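Local coordinates for Alr1010 protein (Nostoc, PDB 3URG) that probably binds calcium, and is held in this crystal with a sodium ion and an aromatic thiol derived from Ellman's reagent, at residues E35-V40 against Y53-D58; E43-R48 against E93-M98. All coordinates share one frame; numbering follows the deposited sequence.

Contact 1: residues E35-V40 against Y53-D58. With NA (sodium ion), chain C.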
# COMPACT_ATOMS: atom_id res chain seq x y z
N GLU A 35 -2.21 4.26 -15.35
CA GLU A 35 -3.08 5.08 -16.18
C GLU A 35 -4.39 4.37 -16.55
O GLU A 35 -5.48 4.95 -16.45
CB GLU A 35 -2.35 5.48 -17.47
CG GLU A 35 -3.27 6.09 -18.51
CD GLU A 35 -2.54 6.42 -19.81
OE1 GLU A 35 -3.07 6.10 -20.89
OE2 GLU A 35 -1.42 6.98 -19.75
N THR A 36 -4.29 3.11 -16.99
CA THR A 36 -5.41 2.45 -17.64
C THR A 36 -6.24 1.59 -16.71
O THR A 36 -7.41 1.30 -17.00
CB THR A 36 -4.95 1.60 -18.87
OG1 THR A 36 -4.14 0.50 -18.43
CG2 THR A 36 -4.15 2.44 -19.82
N GLU A 37 -5.64 1.16 -15.61
CA GLU A 37 -6.27 0.25 -14.67
C GLU A 37 -6.63 0.97 -13.39
O GLU A 37 -7.61 0.64 -12.81
CB GLU A 37 -5.41 -0.99 -14.42
CG GLU A 37 -4.95 -1.64 -15.68
CD GLU A 37 -4.48 -3.04 -15.48
OE1 GLU A 37 -4.87 -3.66 -14.50
OE2 GLU A 37 -3.71 -3.54 -16.32
N ILE A 38 -5.88 1.97 -13.01
CA ILE A 38 -6.05 2.58 -11.71
C ILE A 38 -6.59 3.98 -11.47
O ILE A 38 -7.25 4.23 -10.45
CB ILE A 38 -4.72 2.58 -10.92
CG1 ILE A 38 -4.08 1.20 -10.91
CG2 ILE A 38 -4.91 3.08 -9.54
CD1 ILE A 38 -2.76 1.17 -10.26
N ILE A 39 -6.07 4.88 -12.28
CA ILE A 39 -6.49 6.24 -12.34
C ILE A 39 -7.67 6.38 -13.28
O ILE A 39 -8.66 6.95 -12.92
CB ILE A 39 -5.35 7.14 -12.74
CG1 ILE A 39 -4.25 7.10 -11.70
CG2 ILE A 39 -5.83 8.52 -12.92
CD1 ILE A 39 -4.63 7.63 -10.43
N VAL A 40 -7.58 5.79 -14.46
CA VAL A 40 -8.69 5.77 -15.39
C VAL A 40 -9.18 7.21 -15.63
O VAL A 40 -8.41 8.03 -16.00
CB VAL A 40 -9.76 4.78 -14.99
CG1 VAL A 40 -10.67 4.54 -16.09
CG2 VAL A 40 -9.15 3.50 -14.62
N TYR A 53 -7.46 2.91 -3.95
CA TYR A 53 -8.02 2.10 -2.86
C TYR A 53 -8.68 0.84 -3.42
O TYR A 53 -8.40 -0.27 -2.96
CB TYR A 53 -9.03 2.92 -2.04
CG TYR A 53 -9.56 2.18 -0.82
CD1 TYR A 53 -8.91 2.27 0.41
CD2 TYR A 53 -10.71 1.39 -0.90
CE1 TYR A 53 -9.39 1.59 1.53
CE2 TYR A 53 -11.19 0.71 0.23
CZ TYR A 53 -10.53 0.82 1.43
OH TYR A 53 -11.00 0.16 2.54
N TYR A 54 -9.56 1.03 -4.39
CA TYR A 54 -10.23 -0.10 -5.05
C TYR A 54 -9.26 -1.00 -5.81
O TYR A 54 -9.42 -2.22 -5.81
CB TYR A 54 -11.33 0.39 -6.02
CG TYR A 54 -12.55 0.96 -5.31
CD1 TYR A 54 -12.96 0.47 -4.08
CD2 TYR A 54 -13.32 1.98 -5.89
CE1 TYR A 54 -14.07 0.97 -3.43
CE2 TYR A 54 -14.45 2.49 -5.25
CZ TYR A 54 -14.82 1.98 -4.02
OH TYR A 54 -15.93 2.47 -3.37
N TYR A 55 -8.27 -0.41 -6.46
CA TYR A 55 -7.31 -1.25 -7.17
C TYR A 55 -6.59 -2.19 -6.19
O TYR A 55 -6.53 -3.40 -6.41
CB TYR A 55 -6.31 -0.41 -7.99
CG TYR A 55 -5.14 -1.22 -8.54
CD1 TYR A 55 -5.28 -2.01 -9.69
CD2 TYR A 55 -3.90 -1.17 -7.93
CE1 TYR A 55 -4.20 -2.73 -10.20
CE2 TYR A 55 -2.82 -1.88 -8.43
CZ TYR A 55 -2.97 -2.66 -9.55
OH TYR A 55 -1.87 -3.36 -10.02
N LEU A 56 -6.08 -1.65 -5.12
CA LEU A 56 -5.34 -2.42 -4.15
C LEU A 56 -6.22 -3.46 -3.47
O LEU A 56 -5.84 -4.59 -3.32
CB LEU A 56 -4.70 -1.50 -3.13
CG LEU A 56 -3.52 -0.67 -3.60
CD1 LEU A 56 -3.11 0.30 -2.61
CD2 LEU A 56 -2.39 -1.49 -4.01
N ASP A 57 -7.42 -3.06 -3.13
CA ASP A 57 -8.38 -3.96 -2.54
C ASP A 57 -8.70 -5.10 -3.49
O ASP A 57 -8.95 -6.20 -3.05
CB ASP A 57 -9.68 -3.25 -2.19
CG ASP A 57 -10.53 -4.04 -1.20
OD1 ASP A 57 -11.75 -3.82 -1.14
OD2 ASP A 57 -9.96 -4.88 -0.47
N ASP A 58 -8.74 -4.81 -4.78
CA ASP A 58 -9.04 -5.83 -5.78
C ASP A 58 -7.86 -6.74 -6.10
O ASP A 58 -8.06 -7.91 -6.41
CB ASP A 58 -9.49 -5.16 -7.07
CG ASP A 58 -10.92 -5.47 -7.40
OD1 ASP A 58 -11.17 -6.59 -7.91
OD2 ASP A 58 -11.79 -4.61 -7.14
NA NA C . -8.32 -8.57 -2.42
O HOH W 1 -10.61 -7.78 -0.90
O HOH W 2 -9.38 -9.74 -4.67
O HOH W 3 -8.54 -11.00 -1.14
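Ile-38 and Tyr-55 carry the meeting of two consecutive helices, 28-39 and 45-59, joined by a short loop: the last turn of the first helix lies against the second half of the next. Their CA atoms stand 6.1 Å apart.

The apolar part is a CH-pi contact. The outer arm of Ile-38 lies over one face of the Tyr-55 ring, with its CD1 methyl 3.6 Å from the ring centroid and 16° off the normal. Behind the methyl, CG1 of Ile-38 rests above the inner end of the ring, 3.5 Å from Tyr-55 CG. The pair illustrates how an aromatic face can seat an aliphatic arm along its length instead of at one point. On the tyrosine side, CG is anti to the backbone N (chi1 169°), which carries the ring out from its helix toward Ile-38. Ala-132 and Asp-135 of helix 127-141 also touch the Tyr-55 side chain, as does Arg-33 of helix 28-39.

At the margin Glu-37 adds only a distant approach, its OE1 standing obliquely 4.5 Å from Tyr-55 CE1. No hydrogen bond joins the two segments.

Backbone atoms shape each end. Helix 28-39 finishes in a wide pi-type turn, with Val-40 N bonded to Glu-35 O, and Val-40 then departs with positive phi. Near its own end, helix 45-59 offers a carbonyl to the metal. Asp-57 O binds the sodium ion at 2.5 Å, and Leu-60 O and three waters are further ligands. One of those waters donates to Asp-57 OD2 at 3.0 Å.

Contact 2: residues E43-R48 against E93-M98. With MNB (5-mercapto-2-nitro-benzoic acid), chain B.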
# COMPACT_ATOMS: atom_id res chain seq x y z
N GLU A 43 -10.06 12.62 -11.90
CA GLU A 43 -9.45 13.93 -12.07
C GLU A 43 -9.04 14.59 -10.75
O GLU A 43 -7.91 15.07 -10.62
CB GLU A 43 -10.37 14.85 -12.88
CG GLU A 43 -10.81 14.25 -14.20
CD GLU A 43 -10.22 14.96 -15.41
OE1 GLU A 43 -9.45 14.32 -16.16
OE2 GLU A 43 -10.54 16.16 -15.61
N ASP A 44 -9.93 14.62 -9.78
CA ASP A 44 -9.58 15.27 -8.52
C ASP A 44 -9.04 14.31 -7.47
O ASP A 44 -9.03 13.09 -7.66
CB ASP A 44 -10.71 16.15 -7.98
CG ASP A 44 -12.07 15.51 -8.10
OD1 ASP A 44 -12.21 14.36 -7.63
OD2 ASP A 44 -12.98 16.16 -8.66
N LYS A 45 -8.59 14.89 -6.37
CA LYS A 45 -7.87 14.18 -5.35
C LYS A 45 -8.64 12.96 -4.84
O LYS A 45 -8.07 11.88 -4.73
CB LYS A 45 -7.56 15.14 -4.20
CG LYS A 45 -6.78 14.54 -3.05
CD LYS A 45 -6.69 15.52 -1.87
CE LYS A 45 -5.83 16.74 -2.19
NZ LYS A 45 -6.47 17.72 -3.12
N GLU A 46 -9.92 13.13 -4.55
CA GLU A 46 -10.75 12.06 -3.99
C GLU A 46 -10.88 10.88 -4.95
O GLU A 46 -10.87 9.72 -4.52
CB GLU A 46 -12.15 12.58 -3.63
CG GLU A 46 -12.15 13.69 -2.60
CD GLU A 46 -13.52 14.34 -2.42
OE1 GLU A 46 -14.54 13.61 -2.47
OE2 GLU A 46 -13.58 15.57 -2.23
N GLU A 47 -11.02 11.20 -6.23
CA GLU A 47 -11.15 10.17 -7.27
C GLU A 47 -9.84 9.41 -7.47
O GLU A 47 -9.85 8.19 -7.70
CB GLU A 47 -11.62 10.79 -8.60
CG GLU A 47 -12.98 11.49 -8.49
CD GLU A 47 -13.37 12.23 -9.76
OE1 GLU A 47 -12.49 12.87 -10.39
OE2 GLU A 47 -14.56 12.18 -10.13
N ARG A 48 -8.71 10.11 -7.39
CA ARG A 48 -7.42 9.46 -7.55
C ARG A 48 -7.17 8.53 -6.35
O ARG A 48 -6.78 7.38 -6.52
CB ARG A 48 -6.28 10.49 -7.67
CG ARG A 48 -6.38 11.46 -8.86
CD ARG A 48 -5.14 12.38 -8.91
NE ARG A 48 -4.32 12.04 -10.07
CZ ARG A 48 -3.00 12.10 -10.11
NH1 ARG A 48 -2.32 12.50 -9.04
NH2 ARG A 48 -2.36 11.77 -11.22
N GLU A 93 -8.99 7.24 6.24
CA GLU A 93 -7.83 8.09 5.96
C GLU A 93 -7.36 7.94 4.50
O GLU A 93 -6.21 8.23 4.16
CB GLU A 93 -6.69 7.78 6.94
CG GLU A 93 -7.10 7.91 8.41
N CYS A 94 -8.28 7.49 3.66
CA CYS A 94 -7.99 7.20 2.26
C CYS A 94 -7.33 8.36 1.52
O CYS A 94 -6.45 8.14 0.68
CB CYS A 94 -9.27 6.80 1.54
SG CYS A 94 -9.01 6.40 -0.19
N LEU A 95 -7.72 9.59 1.82
CA LEU A 95 -7.21 10.74 1.08
C LEU A 95 -5.72 11.02 1.30
O LEU A 95 -5.09 11.72 0.50
CB LEU A 95 -8.04 12.00 1.37
CG LEU A 95 -9.00 12.44 0.28
CD1 LEU A 95 -9.97 11.33 -0.08
CD2 LEU A 95 -9.75 13.70 0.71
N LYS A 96 -5.16 10.48 2.37
CA LYS A 96 -3.77 10.76 2.72
C LYS A 96 -2.79 9.68 2.25
O LYS A 96 -1.74 9.97 1.68
CB LYS A 96 -3.64 10.95 4.23
N ASP A 97 -3.14 8.42 2.50
CA ASP A 97 -2.21 7.32 2.27
C ASP A 97 -3.03 6.06 2.14
O ASP A 97 -4.23 6.07 2.42
CB ASP A 97 -1.26 7.20 3.47
CG ASP A 97 0.09 6.63 3.09
OD1 ASP A 97 0.18 5.87 2.09
OD2 ASP A 97 1.07 6.93 3.81
N MET A 98 -2.39 4.97 1.71
CA MET A 98 -3.04 3.67 1.63
C MET A 98 -2.72 2.84 2.87
O MET A 98 -1.56 2.47 3.08
CB MET A 98 -2.60 2.92 0.36
CG MET A 98 -3.06 3.64 -0.94
SD MET A 98 -4.86 3.45 -1.16
CE MET A 98 -5.49 5.10 -0.87
C6 MNB B . -13.71 6.88 -0.08
C1 MNB B . -14.55 7.94 -0.20
C2 MNB B . -14.19 9.01 -1.08
C3 MNB B . -12.96 8.95 -1.81
C4 MNB B . -12.10 7.85 -1.67
C5 MNB B . -12.44 6.83 -0.83
S5 MNB B . -11.41 5.43 -0.66
C10 MNB B . -15.80 7.89 0.63
O12 MNB B . -16.59 8.81 0.65
O11 MNB B . -16.02 6.82 1.47
N7 MNB B . -14.99 10.19 -1.30
O9 MNB B . -14.54 11.12 -2.09
O8 MNB B . -16.17 10.32 -0.78
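Glu-46 and Leu-95 bring the two backbones to their closest approach, 6.3 Å between CA atoms, where the first turn of helix 45-59 faces the loop between strands 77-86 and 99-104. Asp-44 is the N-cap of that helix. Residues 94-96 have helical backbone angles without a regular helix, and Lys-96 N reaches back to Glu-93 O.

Within the first segment, Glu-47 reaches back toward the start of the helix. Its OE1 accepts from Glu-43 N at 2.9 Å and from Asp-44 N at 3.2 Å, both nearly straight, the two donors arriving from opposite faces of the carboxylate plane. Together they help to fix the Glu-47 carboxylate.

Across the gap the contact is aliphatic, an example of how a surface contact can be built from the stems of charged residues. Both methyls of Leu-95 lie 4.1 Å from Glu-46 CG, CD1 also meeting Glu-46 CA, and CD2 reaches Lys-45 CD more loosely at 4.4 Å. With CG of Glu-46 beside its backbone N (chi1 -60°) and the chain extended beyond, the carboxylate is carried past Leu-95 to the nitro group of the bound nitrobenzoate. SG of Cys-94 lies beside the sulfur of the same ligand, though the modelled separation is doubtful.

Beside these loose methyl contacts lie two pocket residues of different chemistry, a carboxylate near the nitro end of the ligand and a cysteine at its sulfur end. The pairing of sulfurs probably reflects a mixed disulfide left by Ellman's reagent, although their modelled positions do not settle it.

How the contacts relate
Helix 45-59 serves both contacts, its first turn in contact 2 and its later turns in contact 1. Contact 1 is partly buried and rests on an aromatic face; contact 2 lies at the surface, with methyls against the aliphatic parts of charged side chains. Neither has a hydrogen bond between its segments. Their centres are about 12 Å apart, and packing joins them: Leu-56 CD1 meets Met-98 CG at 3.7 Å, and Tyr-53 lies against both Met-98 and Cys-94. Tyr-53 also belongs to the ligand pocket, so one helix reaches the nitrobenzoate through its side chains and, farther along, the sodium ion through a backbone carbonyl.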